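Local coordinates for actin-related protein 8 (Homo sapiens, PDB 4FO0), which binds ATP with low basal ATPase activity and is a proposed core component of the INO80 chromatin-remodelling complex, contributing to nucleosome binding, at residues Ile177-Ser182 / Met220-Met225; Gly226-Val231 / Leu570-Gln574; Arg75-Leu79 / Trp289-Arg293. All coordinates share one frame. Where two conformers were deposited one is given. Residue numbers count along the deposited sequence, not the author numbering.

Interaction 1 (Ile177-Ser182 / Met220-Met225); sequences IEVIWS and MILMKM
Two helical segments, Ile177-Ser182 and Met220-Met225, cross almost at right angles (-85°) with their axes 11.6 Å apart; the closest backbone pair is Glu178 and Met220, CA to CA 7.3 Å. The second helix widens into a pi-type turn, Met225 N donating to Met220 O at 2.9 Å. Glu178, with chi1 and chi2 both t, lays its CB 3.6 Å from Met220 SD and extends until its OE1 is 3.5 Å from Lys224 CB. Met220, also t,t but with chi3 p, turns its CE to Trp181 CZ3 (3.6 Å) and Ile177 CG2 (3.8 Å). This is helix-on-helix packing within the actin fold, helix 211-225 being the connection of a beta-alpha-beta crossover between strands 200-205 and 229-234. Met225 (chi1 m, chi2 t) sends its CE to Trp181 CB at 3.8 Å and Ser182 OG at 3.3 Å, while Ser182 OG donates back to Glu178 O at 2.5 Å. Trp181 (chi1 m, chi2 6°) meets Ile221 CD1 at its CZ3 edge (3.8 Å) and hydrogen-bonds through NE1 to His42.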
loop_
_atom_site.group_PDB
_atom_site.type_symbol
_atom_site.label_atom_id
_atom_site.label_comp_id
_atom_site.label_asym_id
_atom_site.label_seq_id
_atom_site.Cartn_x
_atom_site.Cartn_y
_atom_site.Cartn_z
ATOM N N ILE A 177 1.604 16.236 -7.360
ATOM C CA ILE A 177 1.132 15.097 -8.136
ATOM C C ILE A 177 1.503 15.281 -9.589
ATOM O O ILE A 177 2.073 14.388 -10.207
ATOM C CB ILE A 177 -0.386 14.924 -8.059
ATOM C CG1 ILE A 177 -0.796 14.659 -6.616
ATOM C CG2 ILE A 177 -0.852 13.768 -8.964
ATOM C CD1 ILE A 177 -0.028 13.559 -6.024
ATOM N N GLU A 178 1.191 16.453 -10.128
ATOM C CA GLU A 178 1.438 16.701 -11.534
ATOM C C GLU A 178 2.916 16.587 -11.862
ATOM O O GLU A 178 3.297 15.954 -12.842
ATOM C CB GLU A 178 0.915 18.062 -11.960
ATOM C CG GLU A 178 1.370 18.428 -13.360
ATOM C CD GLU A 178 0.576 19.564 -13.968
ATOM O OE1 GLU A 178 -0.184 20.226 -13.223
ATOM O OE2 GLU A 178 0.710 19.790 -15.193
ATOM N N VAL A 179 3.753 17.197 -11.041
ATOM C CA VAL A 179 5.182 17.079 -11.256
ATOM C C VAL A 179 5.639 15.616 -11.182
ATOM O O VAL A 179 6.382 15.147 -12.046
ATOM C CB VAL A 179 5.973 17.949 -10.278
ATOM C CG1 VAL A 179 7.469 17.670 -10.393
ATOM C CG2 VAL A 179 5.683 19.412 -10.547
ATOM N N ILE A 180 5.193 14.893 -10.160
ATOM C CA ILE A 180 5.576 13.494 -10.031
ATOM C C ILE A 180 5.080 12.653 -11.220
ATOM O O ILE A 180 5.848 11.895 -11.813
ATOM C CB ILE A 180 5.090 12.889 -8.707
ATOM C CG1 ILE A 180 5.736 13.603 -7.517
ATOM C CG2 ILE A 180 5.411 11.399 -8.639
ATOM C CD1 ILE A 180 5.161 13.161 -6.172
ATOM N N TRP A 181 3.808 12.793 -11.575
ATOM C CA TRP A 181 3.255 12.018 -12.674
ATOM C C TRP A 181 3.860 12.394 -14.013
ATOM O O TRP A 181 4.138 11.527 -14.828
ATOM C CB TRP A 181 1.728 12.123 -12.733
ATOM C CG TRP A 181 1.084 11.490 -11.559
ATOM C CD1 TRP A 181 1.719 10.979 -10.464
ATOM C CD2 TRP A 181 -0.319 11.305 -11.334
ATOM N NE1 TRP A 181 0.804 10.487 -9.574
ATOM C CE2 TRP A 181 -0.456 10.678 -10.079
ATOM C CE3 TRP A 181 -1.470 11.614 -12.063
ATOM C CZ2 TRP A 181 -1.702 10.348 -9.541
ATOM C CZ3 TRP A 181 -2.701 11.281 -11.535
ATOM C CH2 TRP A 181 -2.811 10.656 -10.283
ATOM N N SER A 182 4.071 13.683 -14.242
ATOM C CA SER A 182 4.652 14.112 -15.504
ATOM C C SER A 182 6.082 13.607 -15.656
ATOM O O SER A 182 6.455 13.085 -16.707
ATOM C CB SER A 182 4.590 15.620 -15.612
ATOM O OG SER A 182 3.258 16.033 -15.369
ATOM N N MET A 220 -6.872 17.873 -13.470
ATOM C CA MET A 220 -5.446 17.929 -13.679
ATOM C C MET A 220 -5.064 17.114 -14.916
ATOM O O MET A 220 -4.354 17.606 -15.791
ATOM C CB MET A 220 -4.695 17.441 -12.435
ATOM C CG MET A 220 -3.203 17.502 -12.611
ATOM S SD MET A 220 -2.273 16.394 -11.555
ATOM C CE MET A 220 -3.116 14.830 -11.798
ATOM N N ILE A 221 -5.531 15.871 -14.988
ATOM C CA ILE A 221 -5.235 15.009 -16.134
ATOM C C ILE A 221 -5.601 15.646 -17.477
ATOM O O ILE A 221 -4.791 15.701 -18.404
ATOM C CB ILE A 221 -6.008 13.685 -16.062
ATOM C CG1 ILE A 221 -5.617 12.900 -14.815
ATOM C CG2 ILE A 221 -5.719 12.873 -17.294
ATOM C CD1 ILE A 221 -4.150 12.659 -14.743
ATOM N N LEU A 222 -6.840 16.114 -17.577
ATOM C CA LEU A 222 -7.364 16.642 -18.826
ATOM C C LEU A 222 -6.854 18.047 -19.149
ATOM O O LEU A 222 -6.321 18.289 -20.237
ATOM C CB LEU A 222 -8.898 16.615 -18.798
ATOM C CG LEU A 222 -9.488 15.205 -18.777
ATOM C CD1 LEU A 222 -10.989 15.266 -18.766
ATOM C CD2 LEU A 222 -8.994 14.402 -19.970
ATOM N N MET A 223 -7.001 18.962 -18.195
ATOM C CA MET A 223 -6.696 20.370 -18.426
ATOM C C MET A 223 -5.220 20.747 -18.253
ATOM O O MET A 223 -4.671 21.494 -19.052
ATOM C CB MET A 223 -7.575 21.271 -17.542
ATOM C CG MET A 223 -9.079 21.171 -17.793
ATOM S SD MET A 223 -9.587 21.304 -19.536
ATOM C CE MET A 223 -9.125 19.682 -20.126
ATOM N N LYS A 224 -4.579 20.249 -17.207
ATOM C CA LYS A 224 -3.211 20.664 -16.908
ATOM C C LYS A 224 -2.166 19.814 -17.636
ATOM O O LYS A 224 -1.150 20.320 -18.084
ATOM C CB LYS A 224 -2.957 20.608 -15.398
ATOM C CG LYS A 224 -3.798 21.556 -14.580
ATOM C CD LYS A 224 -3.079 22.880 -14.391
ATOM C CE LYS A 224 -3.866 23.806 -13.477
ATOM N NZ LYS A 224 -4.174 23.161 -12.164
ATOM N N MET A 225 -2.405 18.514 -17.737
ATOM C CA MET A 225 -1.400 17.631 -18.307
ATOM C C MET A 225 -1.610 17.410 -19.809
ATOM O O MET A 225 -0.646 17.187 -20.547
ATOM C CB MET A 225 -1.375 16.298 -17.571
ATOM C CG MET A 225 -0.620 16.323 -16.262
ATOM S SD MET A 225 -0.773 14.729 -15.441
ATOM C CE MET A 225 0.739 13.913 -15.928
#

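Interaction 2 (Gly226-Val231 / Leu570-Gln574); sequences GFSGIV and LWIYQ
Two side-chain pairs carry the apolar centre: Val231 CG2 (chi1 t) lies 4.0 Å from Leu570 CB, and on the sheet face that carries Ile230 and Ile572, Ile230 CG2 packs 4.1 Å from Ile572 CB. Val231 CG2 also lies over the face of the Trp571 six-membered ring, modelled closer than carbons normally approach. The backbones run antiparallel, 165° between end-to-end directions. Ile230 and Ile572 make the hydrogen-bonded pair, with Ile230 N to Ile572 O and Ile572 N to Ile230 O both 2.9 Å. Gly229 faces Tyr573 as the non-hydrogen-bonded pair, their CA atoms only 4.1 Å apart; a CB on Gly229 would clash with Tyr573 CD1. Gly229 CA also makes a CA-H...O contact of 3.1 Å with Ile572 O. Further out, Tyr573 is the N-cap of helix 574-580, and Gln574 N donates to Ser228 O at 2.9 Å. At the polar edge Gln574 NE2 gives a weak hydrogen bond of 2.8 Å to Phe227 O, beside Gly226, which leaves helix 211-225 with positive phi (101°). Pairing of residues so distant in sequence brings the C-terminal part of the chain onto the actin-fold sheet that holds strands 17-21, 200-205 and 229-234. There strand 229-234 lies between the parallel strand 200-205 and the short strand 572-573, with Ile230 against helix 211-225, Ile572 against helix 583-588, and Trp571 making a cation-pi contact with Arg200.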
loop_
_atom_site.group_PDB
_atom_site.type_symbol
_atom_site.label_atom_id
_atom_site.label_comp_id
_atom_site.label_asym_id
_atom_site.label_seq_id
_atom_site.Cartn_x
_atom_site.Cartn_y
_atom_site.Cartn_z
ATOM N N GLY A 226 -2.862 17.457 -20.258
ATOM C CA GLY A 226 -3.141 17.463 -21.679
ATOM C C GLY A 226 -3.589 16.172 -22.331
ATOM O O GLY A 226 -3.555 16.058 -23.558
ATOM N N PHE A 227 -3.998 15.199 -21.525
ATOM C CA PHE A 227 -4.638 14.009 -22.054
ATOM C C PHE A 227 -5.923 14.424 -22.734
ATOM O O PHE A 227 -6.536 15.407 -22.338
ATOM C CB PHE A 227 -4.983 13.061 -20.928
ATOM C CG PHE A 227 -3.818 12.308 -20.402
ATOM C CD1 PHE A 227 -3.515 11.047 -20.897
ATOM C CD2 PHE A 227 -3.026 12.849 -19.405
ATOM C CE1 PHE A 227 -2.438 10.334 -20.412
ATOM C CE2 PHE A 227 -1.944 12.148 -18.914
ATOM C CZ PHE A 227 -1.650 10.881 -19.424
ATOM N N SER A 228 -6.354 13.668 -23.734
ATOM C CA SER A 228 -7.527 14.063 -24.493
ATOM C C SER A 228 -8.776 13.468 -23.884
ATOM O O SER A 228 -9.880 14.013 -24.026
ATOM C CB SER A 228 -7.403 13.640 -25.955
ATOM O OG SER A 228 -7.390 12.238 -26.052
ATOM N N GLY A 229 -8.604 12.349 -23.197
ATOM C CA GLY A 229 -9.720 11.727 -22.513
ATOM C C GLY A 229 -9.258 10.896 -21.339
ATOM O O GLY A 229 -8.078 10.602 -21.210
ATOM N N ILE A 230 -10.202 10.500 -20.498
ATOM C CA ILE A 230 -9.895 9.778 -19.284
ATOM C C ILE A 230 -11.042 8.861 -18.926
ATOM O O ILE A 230 -12.198 9.125 -19.262
ATOM C CB ILE A 230 -9.700 10.754 -18.093
ATOM C CG1 ILE A 230 -9.281 10.005 -16.825
ATOM C CG2 ILE A 230 -10.984 11.516 -17.807
ATOM C CD1 ILE A 230 -8.937 10.943 -15.662
ATOM N N VAL A 231 -10.708 7.782 -18.234
ATOM C CA VAL A 231 -11.703 6.947 -17.588
ATOM C C VAL A 231 -11.288 6.744 -16.141
ATOM O O VAL A 231 -10.162 6.333 -15.846
ATOM C CB VAL A 231 -11.815 5.569 -18.240
ATOM C CG1 VAL A 231 -12.697 4.681 -17.387
ATOM C CG2 VAL A 231 -12.357 5.686 -19.659
ATOM N N LEU A 570 -17.309 5.097 -21.677
ATOM C CA LEU A 570 -16.910 5.679 -20.399
ATOM C C LEU A 570 -16.056 6.930 -20.550
ATOM O O LEU A 570 -16.087 7.798 -19.689
ATOM C CB LEU A 570 -16.183 4.651 -19.529
ATOM C CG LEU A 570 -16.977 3.394 -19.150
ATOM C CD1 LEU A 570 -16.144 2.441 -18.293
ATOM C CD2 LEU A 570 -18.268 3.756 -18.442
ATOM N N TRP A 571 -15.313 7.030 -21.649
ATOM C CA TRP A 571 -14.368 8.135 -21.836
ATOM C C TRP A 571 -14.983 9.508 -21.646
ATOM O O TRP A 571 -16.040 9.814 -22.192
ATOM C CB TRP A 571 -13.680 8.058 -23.202
ATOM C CG TRP A 571 -12.916 6.799 -23.381
ATOM C CD1 TRP A 571 -13.281 5.722 -24.123
ATOM C CD2 TRP A 571 -11.663 6.462 -22.772
ATOM N NE1 TRP A 571 -12.325 4.735 -24.032
ATOM C CE2 TRP A 571 -11.321 5.165 -23.208
ATOM C CE3 TRP A 571 -10.799 7.129 -21.904
ATOM C CZ2 TRP A 571 -10.153 4.522 -22.803
ATOM C CZ3 TRP A 571 -9.636 6.492 -21.508
ATOM C CH2 TRP A 571 -9.326 5.202 -21.953
ATOM N N ILE A 572 -14.311 10.333 -20.859
ATOM C CA ILE A 572 -14.680 11.728 -20.748
ATOM C C ILE A 572 -13.588 12.517 -21.421
ATOM O O ILE A 572 -12.414 12.350 -21.095
ATOM C CB ILE A 572 -14.791 12.171 -19.291
ATOM C CG1 ILE A 572 -15.907 11.398 -18.583
ATOM C CG2 ILE A 572 -15.034 13.666 -19.216
ATOM C CD1 ILE A 572 -16.012 11.701 -17.101
ATOM N N TYR A 573 -13.970 13.373 -22.363
ATOM C CA TYR A 573 -12.998 14.091 -23.176
ATOM C C TYR A 573 -12.823 15.523 -22.733
ATOM O O TYR A 573 -13.692 16.092 -22.071
ATOM C CB TYR A 573 -13.369 14.006 -24.664
ATOM C CG TYR A 573 -13.269 12.591 -25.196
ATOM C CD1 TYR A 573 -12.045 12.080 -25.628
ATOM C CD2 TYR A 573 -14.386 11.749 -25.225
ATOM C CE1 TYR A 573 -11.931 10.768 -26.098
ATOM C CE2 TYR A 573 -14.286 10.434 -25.693
ATOM C CZ TYR A 573 -13.053 9.953 -26.131
ATOM O OH TYR A 573 -12.927 8.661 -26.596
ATOM N N GLN A 574 -11.682 16.094 -23.105
ATOM C CA GLN A 574 -11.315 17.440 -22.688
ATOM C C GLN A 574 -12.425 18.471 -22.793
ATOM O O GLN A 574 -12.689 19.202 -21.834
ATOM C CB GLN A 574 -10.134 17.936 -23.495
ATOM C CG GLN A 574 -8.808 17.387 -23.080
ATOM C CD GLN A 574 -7.685 18.333 -23.457
ATOM O OE1 GLN A 574 -7.838 19.553 -23.372
ATOM N NE2 GLN A 574 -6.556 17.780 -23.888
#

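Interaction 3 (Arg75-Leu79 / Trp289-Arg293); sequences RQNGL and WLMQR
Helix 71-88 meets helix 280-293 here, in the actin fold of the protein. By analogy with actin, helix 280-293 probably belongs to subdomain 4, whereas helix 71-88 lies in the stretch of chain between strands 38-47 and 134-136, where actin has subdomain 2. The short helical segments cross at -87° with axes 14.0 Å apart, and the backbones stay well separated: Arg75 to Trp289 is 10.5 Å and Leu79 to Leu290 10.0 Å, CA to CA. Long side chains therefore bridge the gap. Arg75 comes first, with chi1 and chi2 both t, laying its aliphatic part across the Trp289 indole: Arg75 CG is 3.5 Å from Trp289 CH2, and Arg75 CD stands 3.6 Å from the centroid of the six-membered ring, a CH-pi contact over the face. The guanidinium rises away above the five-membered ring, Arg75 CZ 5.8 Å from its centroid, at most a weak cation-pi attraction, and its NH2 is hydrogen-bonded to Leu66 O. Gln76 touches the ring edge, Gln76 OE1 lying 4.5 Å from Trp289 CZ2. One turn after Arg75, Leu79 (chi1 t, chi2 p) points its CD2 into the centre of the contact, 3.8 Å from Trp289 CH2 and 4.2 Å from Leu290 CD2. Leu79 and Leu290 both also touch Gln356 of helix 353-359. That same Leu79 CD2 sits over the face of the Arg293 guanidinium, 4.0 Å from NH1.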
loop_
_atom_site.group_PDB
_atom_site.type_symbol
_atom_site.label_atom_id
_atom_site.label_comp_id
_atom_site.label_asym_id
_atom_site.label_seq_id
_atom_site.Cartn_x
_atom_site.Cartn_y
_atom_site.Cartn_z
ATOM N N ARG A 75 -0.978 -0.860 23.279
ATOM C CA ARG A 75 0.012 -1.668 22.585
ATOM C C ARG A 75 0.221 -3.006 23.321
ATOM O O ARG A 75 0.075 -4.084 22.733
ATOM C CB ARG A 75 1.296 -0.844 22.481
ATOM C CG ARG A 75 2.379 -1.364 21.574
ATOM C CD ARG A 75 3.495 -0.317 21.470
ATOM N NE ARG A 75 3.036 0.851 20.724
ATOM C CZ ARG A 75 3.003 2.095 21.195
ATOM N NH1 ARG A 75 3.429 2.350 22.439
ATOM N NH2 ARG A 75 2.547 3.083 20.411
ATOM N N GLN A 76 0.547 -2.928 24.609
ATOM C CA GLN A 76 0.635 -4.097 25.493
ATOM C C GLN A 76 -0.536 -5.087 25.374
ATOM O O GLN A 76 -0.345 -6.297 25.209
ATOM C CB GLN A 76 0.690 -3.627 26.949
ATOM C CG GLN A 76 1.970 -2.949 27.336
ATOM C CD GLN A 76 3.155 -3.832 27.059
ATOM O OE1 GLN A 76 3.203 -4.506 26.029
ATOM N NE2 GLN A 76 4.115 -3.854 27.982
ATOM N N ASN A 77 -1.752 -4.568 25.499
ATOM C CA ASN A 77 -2.921 -5.424 25.536
ATOM C C ASN A 77 -3.169 -6.088 24.199
ATOM O O ASN A 77 -3.612 -7.237 24.142
ATOM C CB ASN A 77 -4.147 -4.649 26.027
ATOM C CG ASN A 77 -3.960 -4.086 27.442
ATOM O OD1 ASN A 77 -3.336 -4.709 28.327
ATOM N ND2 ASN A 77 -4.494 -2.890 27.656
ATOM N N GLY A 78 -2.865 -5.364 23.122
ATOM C CA GLY A 78 -2.942 -5.914 21.780
ATOM C C GLY A 78 -1.962 -7.063 21.585
ATOM O O GLY A 78 -2.296 -8.103 20.999
ATOM N N LEU A 79 -0.742 -6.874 22.078
ATOM C CA LEU A 79 0.294 -7.876 21.917
ATOM C C LEU A 79 -0.080 -9.135 22.708
ATOM O O LEU A 79 0.278 -10.253 22.339
ATOM C CB LEU A 79 1.639 -7.297 22.348
ATOM C CG LEU A 79 2.875 -8.173 22.179
ATOM C CD1 LEU A 79 3.087 -8.521 20.722
ATOM C CD2 LEU A 79 4.097 -7.479 22.764
ATOM N N TRP A 289 9.770 -2.028 16.777
ATOM C CA TRP A 289 9.597 -1.913 18.231
ATOM C C TRP A 289 9.835 -3.247 18.921
ATOM O O TRP A 289 10.489 -3.320 19.973
ATOM C CB TRP A 289 8.202 -1.391 18.557
ATOM C CG TRP A 289 7.716 -1.598 19.977
ATOM C CD1 TRP A 289 8.172 -0.974 21.110
ATOM C CD2 TRP A 289 6.656 -2.462 20.404
ATOM N NE1 TRP A 289 7.469 -1.411 22.211
ATOM C CE2 TRP A 289 6.532 -2.328 21.799
ATOM C CE3 TRP A 289 5.801 -3.346 19.732
ATOM C CZ2 TRP A 289 5.589 -3.046 22.541
ATOM C CZ3 TRP A 289 4.866 -4.055 20.470
ATOM C CH2 TRP A 289 4.767 -3.900 21.860
ATOM N N LEU A 290 9.341 -4.319 18.312
ATOM C CA LEU A 290 9.579 -5.647 18.861
ATOM C C LEU A 290 11.072 -5.965 18.833
ATOM O O LEU A 290 11.630 -6.425 19.834
ATOM C CB LEU A 290 8.771 -6.701 18.107
ATOM C CG LEU A 290 7.255 -6.522 18.190
ATOM C CD1 LEU A 290 6.497 -7.427 17.199
ATOM C CD2 LEU A 290 6.802 -6.771 19.598
ATOM N N MET A 291 11.719 -5.714 17.694
ATOM C CA MET A 291 13.155 -5.974 17.561
ATOM C C MET A 291 14.009 -5.176 18.547
ATOM O O MET A 291 15.018 -5.663 19.033
ATOM C CB MET A 291 13.640 -5.695 16.150
ATOM C CG MET A 291 13.149 -6.695 15.129
ATOM S SD MET A 291 13.921 -6.469 13.495
ATOM C CE MET A 291 13.518 -4.785 13.060
ATOM N N GLN A 292 13.628 -3.945 18.840
ATOM C CA GLN A 292 14.373 -3.210 19.845
ATOM C C GLN A 292 14.397 -3.987 21.153
ATOM O O GLN A 292 15.453 -4.148 21.763
ATOM C CB GLN A 292 13.769 -1.845 20.063
ATOM C CG GLN A 292 14.190 -0.826 19.056
ATOM C CD GLN A 292 13.543 0.510 19.341
ATOM O OE1 GLN A 292 12.328 0.668 19.190
ATOM N NE2 GLN A 292 14.344 1.474 19.782
ATOM N N ARG A 293 13.235 -4.479 21.573
ATOM C CA ARG A 293 13.155 -5.281 22.786
ATOM C C ARG A 293 14.063 -6.519 22.726
ATOM O O ARG A 293 14.542 -6.990 23.746
ATOM C CB ARG A 293 11.704 -5.676 23.090
ATOM C CG ARG A 293 10.810 -4.500 23.426
ATOM C CD ARG A 293 9.359 -4.718 22.964
ATOM N NE ARG A 293 8.547 -5.476 23.919
ATOM C CZ ARG A 293 8.355 -6.793 23.877
ATOM N NH1 ARG A 293 7.593 -7.374 24.796
ATOM N NH2 ARG A 293 8.917 -7.536 22.924
#

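Interactions 1 and 2 are neighbours, their centres about 13 Å apart: helix 211-225 of the first is followed, after the short turn 226-228, by strand 229-234 of the second, and Ile221 O probably accepts a hydrogen bond from Gly226 N at 3.2 Å. Met223 CE packs 3.5 Å from Gln574 OE1 of the C-terminal segment. Interaction 3 lies on the opposite side of the chain's centre, about 42 Å from interaction 1 and about 49 Å from interaction 2, centre to centre. Along the chain, 75-79 comes first and 289-293 follows 226-231, so interaction 3 encloses interaction 1 but interleaves with interaction 2. The chain thus passes repeatedly between the two sides of the actin fold.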